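Local coordinates for methyl-accepting chemotaxis protein, putative (Geobacter sulfurreducens, PDB 3OOV) that probably senses a chemical signal through its GAF domain and relays it within a larger receptor that controls chemotaxis, at residues Leu32-Val37 / Phe130-Arg135; Arg36-Met41 / Val52-Thr57; Ala58-Ala63 / Asp105-Leu110; Asp70-Val75 / Arg99-Tyr104; Tyr86-Val91 / Lys113-Cys118. All blocks are in the same frame, centred on the assembly; numbering follows the deposited sequence.

Contact 1: residues Leu32-Val37 / Phe130-Arg135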
# COMPACT_ATOMS: atom_id res chain seq x y z
N LEU A 32 -14.37 17.68 -0.75
CA LEU A 32 -13.46 17.21 0.32
C LEU A 32 -12.18 18.04 0.37
O LEU A 32 -11.32 17.81 1.21
CB LEU A 32 -13.11 15.77 0.11
CG LEU A 32 -13.96 14.65 0.73
CD1 LEU A 32 -15.20 15.07 1.52
CD2 LEU A 32 -14.35 13.63 -0.30
N GLY A 33 -12.01 18.97 -0.53
CA GLY A 33 -10.84 19.85 -0.36
C GLY A 33 -9.47 19.29 -0.77
O GLY A 33 -8.45 19.98 -0.56
N TYR A 34 -9.40 18.10 -1.41
CA TYR A 34 -8.06 17.69 -2.02
C TYR A 34 -7.75 18.61 -3.14
O TYR A 34 -8.59 18.87 -4.00
CB TYR A 34 -8.03 16.23 -2.52
CG TYR A 34 -8.19 15.34 -1.33
CD1 TYR A 34 -7.12 15.18 -0.46
CD2 TYR A 34 -9.43 14.82 -0.98
CE1 TYR A 34 -7.24 14.45 0.68
CE2 TYR A 34 -9.57 14.06 0.18
CZ TYR A 34 -8.43 13.85 0.99
OH TYR A 34 -8.48 13.12 2.17
N GLU A 35 -6.51 19.07 -3.18
CA GLU A 35 -6.13 20.17 -4.02
C GLU A 35 -5.96 19.74 -5.51
O GLU A 35 -6.40 20.44 -6.39
CB GLU A 35 -4.77 20.67 -3.46
CG GLU A 35 -4.34 21.96 -4.04
CD GLU A 35 -2.78 22.20 -4.02
OE1 GLU A 35 -2.21 22.03 -2.87
OE2 GLU A 35 -2.20 22.58 -5.14
N ARG A 36 -5.31 18.60 -5.78
CA ARG A 36 -5.11 18.09 -7.12
C ARG A 36 -5.58 16.65 -7.20
O ARG A 36 -5.19 15.82 -6.37
CB ARG A 36 -3.61 18.15 -7.48
CG ARG A 36 -2.96 19.40 -7.10
CD ARG A 36 -2.99 20.46 -8.18
NE ARG A 36 -2.21 21.63 -7.77
CZ ARG A 36 -1.40 22.35 -8.57
NH1 ARG A 36 -1.22 22.02 -9.86
NH2 ARG A 36 -0.75 23.42 -8.09
N VAL A 37 -6.47 16.36 -8.13
CA VAL A 37 -7.06 15.05 -8.28
C VAL A 37 -6.96 14.72 -9.75
O VAL A 37 -7.57 15.40 -10.61
CB VAL A 37 -8.51 14.94 -7.80
CG1 VAL A 37 -9.08 13.50 -8.05
CG2 VAL A 37 -8.58 15.29 -6.28
N PHE A 130 -6.14 6.83 -9.53
CA PHE A 130 -6.25 8.19 -8.97
C PHE A 130 -4.88 8.60 -8.50
O PHE A 130 -4.22 7.84 -7.81
CB PHE A 130 -7.15 8.17 -7.75
CG PHE A 130 -8.58 8.20 -8.06
CD1 PHE A 130 -9.18 7.14 -8.75
CD2 PHE A 130 -9.37 9.27 -7.62
CE1 PHE A 130 -10.57 7.14 -9.02
CE2 PHE A 130 -10.75 9.29 -7.88
CZ PHE A 130 -11.37 8.22 -8.57
N ALA A 131 -4.41 9.78 -8.90
CA ALA A 131 -3.17 10.34 -8.34
C ALA A 131 -3.62 11.64 -7.64
O ALA A 131 -4.16 12.53 -8.30
CB ALA A 131 -2.17 10.65 -9.49
N VAL A 132 -3.37 11.76 -6.34
CA VAL A 132 -3.93 12.84 -5.54
C VAL A 132 -2.79 13.52 -4.73
O VAL A 132 -1.85 12.84 -4.26
CB VAL A 132 -5.06 12.39 -4.58
CG1 VAL A 132 -5.65 13.61 -3.76
CG2 VAL A 132 -6.23 11.75 -5.34
N ASP A 133 -2.84 14.86 -4.64
CA ASP A 133 -1.88 15.60 -3.84
C ASP A 133 -2.44 16.91 -3.27
O ASP A 133 -3.42 17.45 -3.80
CB ASP A 133 -0.54 15.84 -4.56
CG ASP A 133 -0.63 16.93 -5.60
OD1 ASP A 133 -0.62 18.11 -5.15
OD2 ASP A 133 -0.76 16.64 -6.84
N ASN A 134 -1.82 17.36 -2.16
CA ASN A 134 -2.12 18.69 -1.56
C ASN A 134 -0.75 19.43 -1.54
O ASN A 134 -0.23 19.78 -0.48
CB ASN A 134 -2.65 18.47 -0.12
CG ASN A 134 -4.12 18.06 -0.07
OD1 ASN A 134 -4.91 18.33 -0.99
ND2 ASN A 134 -4.52 17.42 1.03
N ARG A 135 -0.12 19.57 -2.69
CA ARG A 135 1.28 20.00 -2.71
C ARG A 135 1.54 21.39 -2.11
O ARG A 135 2.67 21.71 -1.86
CB ARG A 135 1.83 19.97 -4.14
CG ARG A 135 1.36 21.17 -5.02
CD ARG A 135 1.70 20.92 -6.54
NE ARG A 135 1.00 19.76 -7.07
CZ ARG A 135 1.00 19.37 -8.36
NH1 ARG A 135 1.71 20.03 -9.24
NH2 ARG A 135 0.28 18.31 -8.78

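Contact 2: residues Arg36-Met41 / Val52-Thr57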
# COMPACT_ATOMS: atom_id res chain seq x y z
N ARG A 36 -5.31 18.60 -5.78
CA ARG A 36 -5.11 18.09 -7.12
C ARG A 36 -5.58 16.65 -7.20
O ARG A 36 -5.19 15.82 -6.37
CB ARG A 36 -3.61 18.15 -7.48
CG ARG A 36 -2.96 19.40 -7.10
CD ARG A 36 -2.99 20.46 -8.18
NE ARG A 36 -2.21 21.63 -7.77
CZ ARG A 36 -1.40 22.35 -8.57
NH1 ARG A 36 -1.22 22.02 -9.86
NH2 ARG A 36 -0.75 23.42 -8.09
N VAL A 37 -6.47 16.36 -8.13
CA VAL A 37 -7.06 15.05 -8.28
C VAL A 37 -6.96 14.72 -9.75
O VAL A 37 -7.57 15.40 -10.61
CB VAL A 37 -8.51 14.94 -7.80
CG1 VAL A 37 -9.08 13.50 -8.05
CG2 VAL A 37 -8.58 15.29 -6.28
N ASN A 38 -6.12 13.73 -10.00
CA ASN A 38 -5.79 13.31 -11.36
C ASN A 38 -6.31 11.88 -11.56
O ASN A 38 -6.15 10.99 -10.68
CB ASN A 38 -4.29 13.46 -11.67
CG ASN A 38 -3.80 14.90 -11.49
OD1 ASN A 38 -4.29 15.84 -12.17
ND2 ASN A 38 -2.87 15.11 -10.52
N ILE A 39 -7.01 11.67 -12.66
CA ILE A 39 -7.50 10.32 -12.96
C ILE A 39 -7.10 9.90 -14.38
O ILE A 39 -7.39 10.60 -15.34
CB ILE A 39 -9.02 10.19 -12.78
CG1 ILE A 39 -9.44 10.67 -11.41
CG2 ILE A 39 -9.50 8.68 -13.04
CD1 ILE A 39 -11.01 10.76 -11.25
N LEU A 40 -6.40 8.77 -14.47
CA LEU A 40 -5.86 8.26 -15.73
C LEU A 40 -6.38 6.85 -15.92
O LEU A 40 -6.43 6.08 -14.94
CB LEU A 40 -4.34 8.24 -15.71
CG LEU A 40 -3.75 9.67 -15.45
CD1 LEU A 40 -3.37 9.81 -13.98
CD2 LEU A 40 -2.53 10.02 -16.32
N MSE A 41 -6.79 6.53 -17.16
CA MSE A 41 -7.40 5.23 -17.53
C MSE A 41 -6.54 4.50 -18.56
O MSE A 41 -6.04 5.12 -19.53
CB MSE A 41 -8.81 5.47 -18.06
CG MSE A 41 -9.70 6.06 -16.95
SE MSE A 41 -10.12 4.70 -15.52
CE MSE A 41 -11.10 3.53 -16.64
N VAL A 52 -7.77 11.47 -18.10
CA VAL A 52 -9.22 11.68 -18.24
C VAL A 52 -9.77 12.87 -17.44
O VAL A 52 -10.60 13.66 -17.95
CB VAL A 52 -10.00 10.37 -17.88
CG1 VAL A 52 -11.53 10.62 -17.87
CG2 VAL A 52 -9.65 9.27 -18.89
N ALA A 53 -9.31 13.00 -16.19
CA ALA A 53 -9.71 14.10 -15.31
C ALA A 53 -8.51 14.66 -14.58
O ALA A 53 -7.60 13.93 -14.20
CB ALA A 53 -10.81 13.66 -14.34
N ALA A 54 -8.51 15.99 -14.46
CA ALA A 54 -7.49 16.75 -13.73
C ALA A 54 -8.26 17.88 -13.12
O ALA A 54 -8.82 18.72 -13.81
CB ALA A 54 -6.44 17.27 -14.62
N VAL A 55 -8.43 17.84 -11.83
CA VAL A 55 -9.03 18.95 -11.16
C VAL A 55 -7.90 19.59 -10.30
O VAL A 55 -6.96 18.89 -9.81
CB VAL A 55 -10.28 18.44 -10.41
CG1 VAL A 55 -10.89 19.49 -9.63
CG2 VAL A 55 -11.34 18.01 -11.44
N GLY A 56 -7.93 20.91 -10.20
CA GLY A 56 -7.01 21.65 -9.34
C GLY A 56 -5.75 22.15 -10.02
O GLY A 56 -4.98 22.91 -9.42
N THR A 57 -5.51 21.71 -11.26
CA THR A 57 -4.34 22.19 -12.00
C THR A 57 -4.87 23.19 -13.00
O THR A 57 -5.65 22.83 -13.90
CB THR A 57 -3.54 21.04 -12.68
OG1 THR A 57 -2.95 20.22 -11.65
CG2 THR A 57 -2.38 21.62 -13.54
O HOH W 1 -4.64 18.21 -11.12

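Contact 3: residues Ala58-Ala63 / Asp105-Leu110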
# COMPACT_ATOMS: atom_id res chain seq x y z
N ALA A 58 -4.49 24.46 -12.81
CA ALA A 58 -5.00 25.55 -13.70
C ALA A 58 -4.36 25.45 -15.08
O ALA A 58 -3.19 25.03 -15.21
CB ALA A 58 -4.77 27.06 -13.05
N ASP A 59 -5.07 25.94 -16.09
CA ASP A 59 -4.50 26.14 -17.46
C ASP A 59 -4.14 24.75 -18.08
O ASP A 59 -3.08 24.57 -18.70
CB ASP A 59 -3.25 27.06 -17.43
CG ASP A 59 -3.54 28.52 -16.86
OD1 ASP A 59 -4.73 28.95 -16.86
OD2 ASP A 59 -2.55 29.19 -16.37
N PHE A 60 -5.03 23.79 -17.90
CA PHE A 60 -4.73 22.42 -18.28
C PHE A 60 -6.01 21.68 -18.58
O PHE A 60 -6.95 21.65 -17.80
CB PHE A 60 -3.89 21.67 -17.22
CG PHE A 60 -3.61 20.23 -17.53
CD1 PHE A 60 -2.82 19.87 -18.60
CD2 PHE A 60 -4.12 19.22 -16.71
CE1 PHE A 60 -2.54 18.52 -18.86
CE2 PHE A 60 -3.80 17.88 -16.95
CZ PHE A 60 -3.03 17.53 -18.02
N ASN A 61 -6.02 21.12 -19.75
CA ASN A 61 -7.08 20.25 -20.16
C ASN A 61 -6.32 18.97 -20.48
O ASN A 61 -5.40 19.02 -21.33
CB ASN A 61 -7.71 20.79 -21.45
CG ASN A 61 -8.96 20.02 -21.83
OD1 ASN A 61 -9.21 18.88 -21.37
ND2 ASN A 61 -9.76 20.63 -22.70
N PRO A 62 -6.66 17.88 -19.77
CA PRO A 62 -6.03 16.59 -19.94
C PRO A 62 -6.42 15.84 -21.26
O PRO A 62 -5.72 14.94 -21.66
CB PRO A 62 -6.51 15.81 -18.71
CG PRO A 62 -7.86 16.41 -18.41
CD PRO A 62 -7.63 17.85 -18.65
N ALA A 63 -7.47 16.27 -21.96
CA ALA A 63 -7.89 15.64 -23.26
C ALA A 63 -6.76 15.47 -24.27
O ALA A 63 -6.09 16.44 -24.64
CB ALA A 63 -9.08 16.45 -23.93
N ASP A 105 6.88 13.92 -16.61
CA ASP A 105 7.38 15.02 -15.81
C ASP A 105 7.31 16.38 -16.56
O ASP A 105 7.74 17.40 -16.05
CB ASP A 105 8.81 14.73 -15.35
CG ASP A 105 9.85 14.83 -16.47
OD1 ASP A 105 11.04 14.69 -16.13
OD2 ASP A 105 9.51 15.02 -17.66
N ALA A 106 6.72 16.34 -17.76
CA ALA A 106 6.41 17.55 -18.53
C ALA A 106 5.02 18.06 -18.12
O ALA A 106 4.61 19.12 -18.57
CB ALA A 106 6.44 17.25 -20.06
N ILE A 107 4.28 17.29 -17.30
CA ILE A 107 2.92 17.68 -16.96
C ILE A 107 2.87 18.26 -15.53
O ILE A 107 3.11 17.52 -14.53
CB ILE A 107 1.96 16.49 -17.08
CG1 ILE A 107 2.40 15.61 -18.29
CG2 ILE A 107 0.44 16.91 -17.04
CD1 ILE A 107 1.33 15.19 -19.28
N ARG A 108 2.45 19.52 -15.41
CA ARG A 108 2.38 20.20 -14.11
C ARG A 108 1.49 19.46 -13.13
O ARG A 108 1.79 19.41 -11.93
CB ARG A 108 1.86 21.65 -14.24
CG ARG A 108 2.94 22.66 -14.69
CD ARG A 108 2.34 24.14 -14.73
NE ARG A 108 1.30 24.20 -15.77
CZ ARG A 108 0.02 24.44 -15.60
NH1 ARG A 108 -0.52 24.65 -14.40
NH2 ARG A 108 -0.76 24.45 -16.67
N ALA A 109 0.42 18.85 -13.65
CA ALA A 109 -0.60 18.25 -12.81
C ALA A 109 -0.03 17.06 -12.07
O ALA A 109 -0.57 16.72 -11.03
CB ALA A 109 -1.83 17.83 -13.66
N LEU A 110 1.01 16.44 -12.65
CA LEU A 110 1.70 15.26 -12.18
C LEU A 110 3.04 15.54 -11.48
O LEU A 110 3.72 14.57 -11.07
CB LEU A 110 2.01 14.28 -13.36
CG LEU A 110 0.76 13.76 -14.09
CD1 LEU A 110 1.15 12.68 -15.07
CD2 LEU A 110 -0.30 13.19 -13.09

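Contact 4: residues Asp70-Val75 / Arg99-Tyr104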
# COMPACT_ATOMS: atom_id res chain seq x y z
N ASP A 70 5.19 2.27 -18.63
CA ASP A 70 6.38 1.52 -18.49
C ASP A 70 7.07 2.28 -17.37
O ASP A 70 6.42 3.00 -16.54
CB ASP A 70 7.17 1.47 -19.84
CG ASP A 70 7.51 2.89 -20.43
OD1 ASP A 70 7.71 3.86 -19.68
OD2 ASP A 70 7.64 3.02 -21.68
N GLN A 71 8.39 2.20 -17.38
CA GLN A 71 9.16 2.66 -16.25
C GLN A 71 9.15 4.18 -16.19
O GLN A 71 9.37 4.75 -15.12
CB GLN A 71 10.60 2.07 -16.29
CG GLN A 71 11.48 2.63 -17.45
CD GLN A 71 11.15 2.00 -18.83
OE1 GLN A 71 10.55 0.90 -18.93
NE2 GLN A 71 11.54 2.71 -19.91
N ARG A 72 8.84 4.83 -17.32
CA ARG A 72 8.82 6.30 -17.37
C ARG A 72 7.75 6.83 -16.44
O ARG A 72 7.83 7.95 -15.97
CB ARG A 72 8.65 6.84 -18.79
CG ARG A 72 9.95 6.83 -19.59
CD ARG A 72 9.73 6.94 -21.14
NE ARG A 72 8.87 5.93 -21.74
CZ ARG A 72 8.57 5.91 -23.05
NH1 ARG A 72 9.04 6.86 -23.89
NH2 ARG A 72 7.80 4.94 -23.54
N GLY A 73 6.77 6.01 -16.10
CA GLY A 73 5.69 6.46 -15.24
C GLY A 73 6.05 6.22 -13.80
O GLY A 73 5.18 6.36 -12.94
N GLY A 74 7.30 5.84 -13.52
CA GLY A 74 7.74 5.58 -12.14
C GLY A 74 6.67 4.89 -11.26
O GLY A 74 6.29 3.73 -11.49
N VAL A 75 6.22 5.59 -10.24
CA VAL A 75 5.39 4.98 -9.24
C VAL A 75 3.93 4.88 -9.71
O VAL A 75 3.14 4.15 -9.16
CB VAL A 75 5.49 5.76 -7.89
CG1 VAL A 75 4.98 7.21 -8.05
CG2 VAL A 75 4.70 5.05 -6.83
N ARG A 99 10.66 7.98 -9.44
CA ARG A 99 10.48 9.30 -10.03
C ARG A 99 9.76 9.19 -11.38
O ARG A 99 10.00 8.27 -12.16
CB ARG A 99 11.81 10.03 -10.28
CG ARG A 99 12.87 9.96 -9.19
CD ARG A 99 12.65 10.86 -8.01
NE ARG A 99 13.07 10.10 -6.82
CZ ARG A 99 14.22 10.25 -6.17
NH1 ARG A 99 15.11 11.17 -6.55
NH2 ARG A 99 14.49 9.48 -5.11
N LEU A 100 8.93 10.17 -11.66
CA LEU A 100 8.42 10.34 -13.00
C LEU A 100 9.51 10.78 -13.97
O LEU A 100 10.33 11.59 -13.62
CB LEU A 100 7.29 11.35 -13.00
CG LEU A 100 6.12 10.95 -12.11
CD1 LEU A 100 4.94 11.98 -12.23
CD2 LEU A 100 5.69 9.55 -12.41
N GLN A 101 9.54 10.22 -15.16
CA GLN A 101 10.49 10.64 -16.20
C GLN A 101 9.69 11.34 -17.33
O GLN A 101 8.45 11.34 -17.29
CB GLN A 101 11.20 9.39 -16.78
CG GLN A 101 12.16 8.68 -15.82
CD GLN A 101 12.60 7.25 -16.31
OE1 GLN A 101 12.92 7.03 -17.49
NE2 GLN A 101 12.63 6.30 -15.38
N SER A 102 10.37 11.91 -18.33
CA SER A 102 9.66 12.30 -19.59
C SER A 102 8.91 11.12 -20.22
O SER A 102 9.51 10.08 -20.38
CB SER A 102 10.65 12.85 -20.63
OG SER A 102 9.86 13.51 -21.62
N PRO A 103 7.63 11.26 -20.65
CA PRO A 103 6.88 12.52 -20.77
C PRO A 103 6.08 12.89 -19.54
O PRO A 103 5.49 13.99 -19.55
CB PRO A 103 5.95 12.25 -21.97
CG PRO A 103 5.58 10.76 -21.79
CD PRO A 103 6.93 10.15 -21.32
N TYR A 104 5.99 12.00 -18.52
CA TYR A 104 5.14 12.30 -17.33
C TYR A 104 5.60 13.63 -16.61
O TYR A 104 4.77 14.37 -16.08
CB TYR A 104 5.15 11.14 -16.33
CG TYR A 104 4.40 9.83 -16.69
CD1 TYR A 104 3.18 9.53 -16.09
CD2 TYR A 104 4.95 8.89 -17.57
CE1 TYR A 104 2.51 8.34 -16.37
CE2 TYR A 104 4.30 7.67 -17.85
CZ TYR A 104 3.08 7.42 -17.26
OH TYR A 104 2.38 6.28 -17.51

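Contact 5: residues Tyr86-Val91 / Lys113-Cys118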
# COMPACT_ATOMS: atom_id res chain seq x y z
N TYR A 86 0.15 3.55 -3.29
CA TYR A 86 1.49 4.08 -2.98
C TYR A 86 1.31 5.42 -2.31
O TYR A 86 0.76 6.34 -2.90
CB TYR A 86 2.41 4.22 -4.21
CG TYR A 86 3.07 2.90 -4.61
CD1 TYR A 86 4.33 2.53 -4.13
CD2 TYR A 86 2.38 1.98 -5.44
CE1 TYR A 86 4.93 1.29 -4.54
CE2 TYR A 86 2.94 0.72 -5.78
CZ TYR A 86 4.20 0.38 -5.35
OH TYR A 86 4.70 -0.88 -5.72
N MSE A 87 1.72 5.52 -1.05
CA MSE A 87 1.60 6.79 -0.40
C MSE A 87 2.99 7.35 -0.23
O MSE A 87 3.84 6.73 0.40
CB MSE A 87 0.74 6.75 0.87
CG MSE A 87 1.00 5.67 1.87
SE MSE A 87 -0.41 5.75 3.31
CE MSE A 87 -0.50 7.68 3.49
N ILE A 88 3.26 8.42 -0.97
CA ILE A 88 4.62 8.89 -1.17
C ILE A 88 4.73 10.26 -0.50
O ILE A 88 4.26 11.27 -1.02
CB ILE A 88 5.01 8.96 -2.68
CG1 ILE A 88 4.78 7.58 -3.38
CG2 ILE A 88 6.50 9.37 -2.87
CD1 ILE A 88 5.77 6.53 -2.98
N ASP A 89 5.34 10.29 0.68
CA ASP A 89 5.33 11.53 1.47
C ASP A 89 6.32 12.53 0.89
O ASP A 89 6.09 13.74 0.93
CB ASP A 89 5.50 11.27 2.99
CG ASP A 89 6.68 10.38 3.32
OD1 ASP A 89 7.73 10.41 2.61
OD2 ASP A 89 6.57 9.66 4.35
N ASP A 90 7.42 12.02 0.34
CA ASP A 90 8.39 12.84 -0.34
C ASP A 90 9.09 11.96 -1.36
O ASP A 90 9.82 11.05 -0.99
CB ASP A 90 9.45 13.38 0.61
CG ASP A 90 10.31 14.46 -0.02
OD1 ASP A 90 10.76 14.31 -1.18
OD2 ASP A 90 10.56 15.48 0.64
N VAL A 91 8.93 12.26 -2.64
CA VAL A 91 9.53 11.35 -3.62
C VAL A 91 11.03 11.15 -3.48
O VAL A 91 11.53 10.10 -3.83
CB VAL A 91 9.07 11.62 -5.08
CG1 VAL A 91 9.90 12.72 -5.70
CG2 VAL A 91 9.14 10.29 -5.90
N LYS A 113 5.85 16.48 -5.53
CA LYS A 113 6.85 15.64 -4.91
C LYS A 113 6.28 14.80 -3.77
O LYS A 113 6.99 13.99 -3.16
CB LYS A 113 8.02 16.54 -4.42
CG LYS A 113 9.13 16.80 -5.53
CD LYS A 113 8.61 17.29 -6.88
CE LYS A 113 9.72 17.36 -7.97
NZ LYS A 113 9.15 16.93 -9.30
N SER A 114 5.02 15.04 -3.44
CA SER A 114 4.35 14.32 -2.38
C SER A 114 2.93 13.94 -2.87
O SER A 114 2.22 14.77 -3.41
CB SER A 114 4.22 15.20 -1.16
OG SER A 114 3.04 15.93 -1.39
N PHE A 115 2.53 12.67 -2.73
CA PHE A 115 1.26 12.27 -3.29
C PHE A 115 0.86 10.88 -2.86
O PHE A 115 1.70 10.11 -2.38
CB PHE A 115 1.35 12.29 -4.84
CG PHE A 115 2.56 11.53 -5.36
CD1 PHE A 115 2.53 10.13 -5.43
CD2 PHE A 115 3.74 12.19 -5.65
CE1 PHE A 115 3.67 9.44 -5.87
CE2 PHE A 115 4.90 11.52 -6.05
CZ PHE A 115 4.86 10.11 -6.16
N VAL A 116 -0.38 10.56 -3.14
CA VAL A 116 -0.91 9.17 -3.12
C VAL A 116 -1.40 8.76 -4.50
O VAL A 116 -2.15 9.54 -5.22
CB VAL A 116 -2.17 9.16 -2.22
CG1 VAL A 116 -2.99 7.85 -2.38
CG2 VAL A 116 -1.73 9.38 -0.67
N ILE A 117 -0.99 7.56 -4.91
CA ILE A 117 -1.55 6.92 -6.14
C ILE A 117 -2.32 5.69 -5.69
O ILE A 117 -1.82 4.85 -4.91
CB ILE A 117 -0.48 6.42 -7.12
CG1 ILE A 117 0.77 7.34 -7.18
CG2 ILE A 117 -1.15 6.09 -8.49
CD1 ILE A 117 0.49 8.82 -7.82
N CYS A 118 -3.53 5.57 -6.21
CA CYS A 118 -4.47 4.57 -5.77
C CYS A 118 -5.04 3.89 -7.05
O CYS A 118 -5.45 4.57 -7.96
CB CYS A 118 -5.55 5.21 -4.93
SG CYS A 118 -6.88 4.04 -4.58

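Contact 1: residues Leu32-Val37 / Phe130-Arg135
Arg36 and Asp133 face each other as an antiparallel hydrogen-bonded pair, with Arg36 N to Asp133 O at 3.0 Å and Asp133 N to Arg36 O at 3.1 Å, and Val37 with Val132 forms the non-hydrogen-bonded pair that follows. One residue earlier, a side chain takes over from the backbone: Asn134 OD1 accepts Glu35 N at 2.8 Å, with the donor nearly in line with the C=O bond. ND2 of the same amide passes Tyr34 CD1 at 3.7 Å, amide and ring lying almost parallel, while the Tyr34 hydroxyl bonds to Asp145. The two strands involved, 36-42 and 125-133, are the middle pair of the six-stranded antiparallel sheet of this GAF domain. Helices 17-31 and 143-167 cover the face that carries Val37 and Val132, and on that side Tyr34 CB rests against Val132 CG1 at 3.8 Å. On the face of Arg36 and Asp133, two like charges stack: the guanidiniums of Arg36 and Arg135 lie flat on one another, planes 5° apart, with NH1 to NH1 at 3.6 Å. Each has a carboxylate at its edge, which probably offsets the repulsion. Glu35 OE2 takes Arg36 NE at 2.8 Å, and Arg135, its NE swung round by a bend at chi3 (63°), grips Asp133 side-on, NE to OD1 and NH2 to OD2. Asp133 OD1 also accepts Arg135 N on its anti lone pair, closing an Asx turn, and the carbonyls of Arg108 and Ala109 receive further bonds from Arg135.

Contact 2: residues Arg36-Met41 / Val52-Thr57
Ile39 O is gripped by two backbone donors, Val52 N at 2.9 Å and Ala53 N at 3.2 Å, so Val52 and Ala53 both face Ile39 in a classic beta bulge. Beyond it the hairpin of strands 36-42 and 48-55 runs in regular antiparallel register, with Ile39 N to Ala53 O at 2.8 Å and Val37 exchanging bonds with Val55. One water ties the end of the ladder together: it donates to Asn38 OD1 at 2.6 Å and to Val55 O, and accepts from Thr57 OG1. That hydroxyl takes Arg36 NH1 at 3.1 Å, nearly in the guanidinium plane, while Gly56 O lies over one guanidinium face, toward its rim. The bend at chi2 (-91°) brings Arg36 CD to 3.4 Å from Gly56 O. An alanine at Arg36 would probably leave Thr57 OG1 without its charged donor and open a gap above Gly56 O. Met41 CG touches Val52 CG2 at 3.8 Å. Helix 17-31 packs on the face bearing Val37 and Val55, strand 125-133 borders strand 36-42 along its other edge, and Asn38 and Ala54 face the loops that carry Ala109 and Phe60.

Contact 3: residues Ala58-Ala63 / Asp105-Leu110
Phe60 and Ala109 meet where two loops of the GAF domain come together beside the sheet, near the face that carries Asn38 and Ala54. A glycerol bonded to the carbonyls of Ala109 and Leu110 lies close by; it probably comes from the crystallisation liquor, yet is consistent with the ligand pocket that many GAF domains form on this side of the sheet. The loop 58-63 follows strand 48-55, and the segment 105-110 precedes strand 115-122. At the outer end, Arg108 holds the first loop by its backbone. Its guanidinium approaches Ala58 O end-on, NH1 at 2.8 Å and NH2 at 2.9 Å from that one oxygen, which lies in the guanidinium plane while both donors lie in the carbonyl plane. Asp59 O is 3.1 Å from the same NH2. The bend at chi3 (-65°) turns NE toward the loop. The Asp59 carboxylate makes no contact, but OD2 at 5.1 Å from Arg108 NH2 may add a weak attraction. Deeper in, the contact is apolar. Phe60 has CG anti to the backbone N (chi1 177°), and the far end of its ring rests against two small groups: CZ lies 3.7 Å from Ile107 CG2, and CE2 is 3.8 Å from Ala109 CB. The rings of Phe60 and Phe51 pack edge-to-face. Behind the contact, Asn61 OD1 accepts Ala63 N in an Asx turn, and Pro62 N sits 3.9 Å above the plane of the Phe60 ring, over its centre.

Contact 4: residues Asp70-Val75 / Arg99-Tyr104
Arg72 lies across Gln101 at about a right angle, and its methylenes do most of the touching on the segment 99-104. CB lies 3.7 Å from Ser102 O, CG comes to 3.4 Å from that same oxygen with Gln101 OE1 also close by, and CD approaches to 3.2 Å of Ser102 O. At chi3 (-57°) the chain bends, carrying NE back toward its own segment. There the guanidinium meets Asp70 side-on: NE points at OD1 at 3.1 Å and NH2 at OD2 at 2.7 Å, each oxygen offering its syn lone pair. Those two bonds hold the tip; Asp70 OD1 also accepts Arg72 N, closing an Asx turn. This turn opens the short 3-10 segment that leads into helix 74-82 of the GAF domain, and the segment 99-104 lies against it as part of the long connection between strands 86-88 and 115-122. One backbone bond joins the two, Gln101 N to Arg72 O at 3.0 Å, nearly straight (171°). Gly73 CA sits over a face of the Tyr104 ring in a CH-pi contact, modelled so close that its exact spacing is doubtful; the Tyr104 hydroxyl bonds to Pro68 O. Leu100 CD2 reaches Gly73 O at 3.3 Å. Gly74 has positive phi, and a CB there would run into Arg99 O.

Contact 5: residues Tyr86-Val91 / Lys113-Cys118
Ile88 and Phe115 form the tight part of this contact, side by side and pointing the same way from a hydrogen-bonded antiparallel pair. Ile88 N reaches Phe115 O at 2.7 Å. Phe115 CG stands between its backbone N and carbonyl carbon (chi1 51°), and the ring presents a face to the isoleucine: Ile88 CB lies 3.5 Å above the ring plane, toward the rim, while CG1 packs 3.3 Å from CE1. CG2 touches CZ at 3.7 Å. An alanine at Phe115 would probably uncover this flank of Ile88 and open a gap where the ring packs on Val75. Past the strand ends the contact is looser. Asp89 and Asp90 start their side chains away from the other segment, Lys113 is exposed, and what holds the segments is Val91 N to Lys113 O at 2.7 Å, with Ser114 CB against Asp89 O at 3.2 Å. On the other face Met87 CB meets Val116 CG2 at 3.9 Å. Strand 86-88 is an outermost strand of the GAF sheet within this chain, and Met87 N bonds to Gln84 of the second subunit; helix 74-82 packs over Phe115 and Ile117, helix 143-167 lies by Met87, and strand 125-133 flanks strand 115-122.

How the contacts relate
From the N terminus, contact 1 opens first, just after helix 17-31, and closes only at 130-135, with contacts 3, 4 and 5 nested in the long loop it closes. Contact 2 starts from the same strand, sharing Arg36 and Val37, and closes the hairpin with strand 48-55. Contact 3 then opens at 58-63 and closes at 105-110, with contact 4 nested inside it; Leu110 touches both Leu100 and Tyr104. Contact 5 crosses contacts 3 and 4, since its first segment lies within their loops and its second beyond them, and Val75 packs on Phe115. Contacts 1, 2 and 5 join strands of one sheet, while contacts 3 and 4 tie the loops and helix 74-82 together.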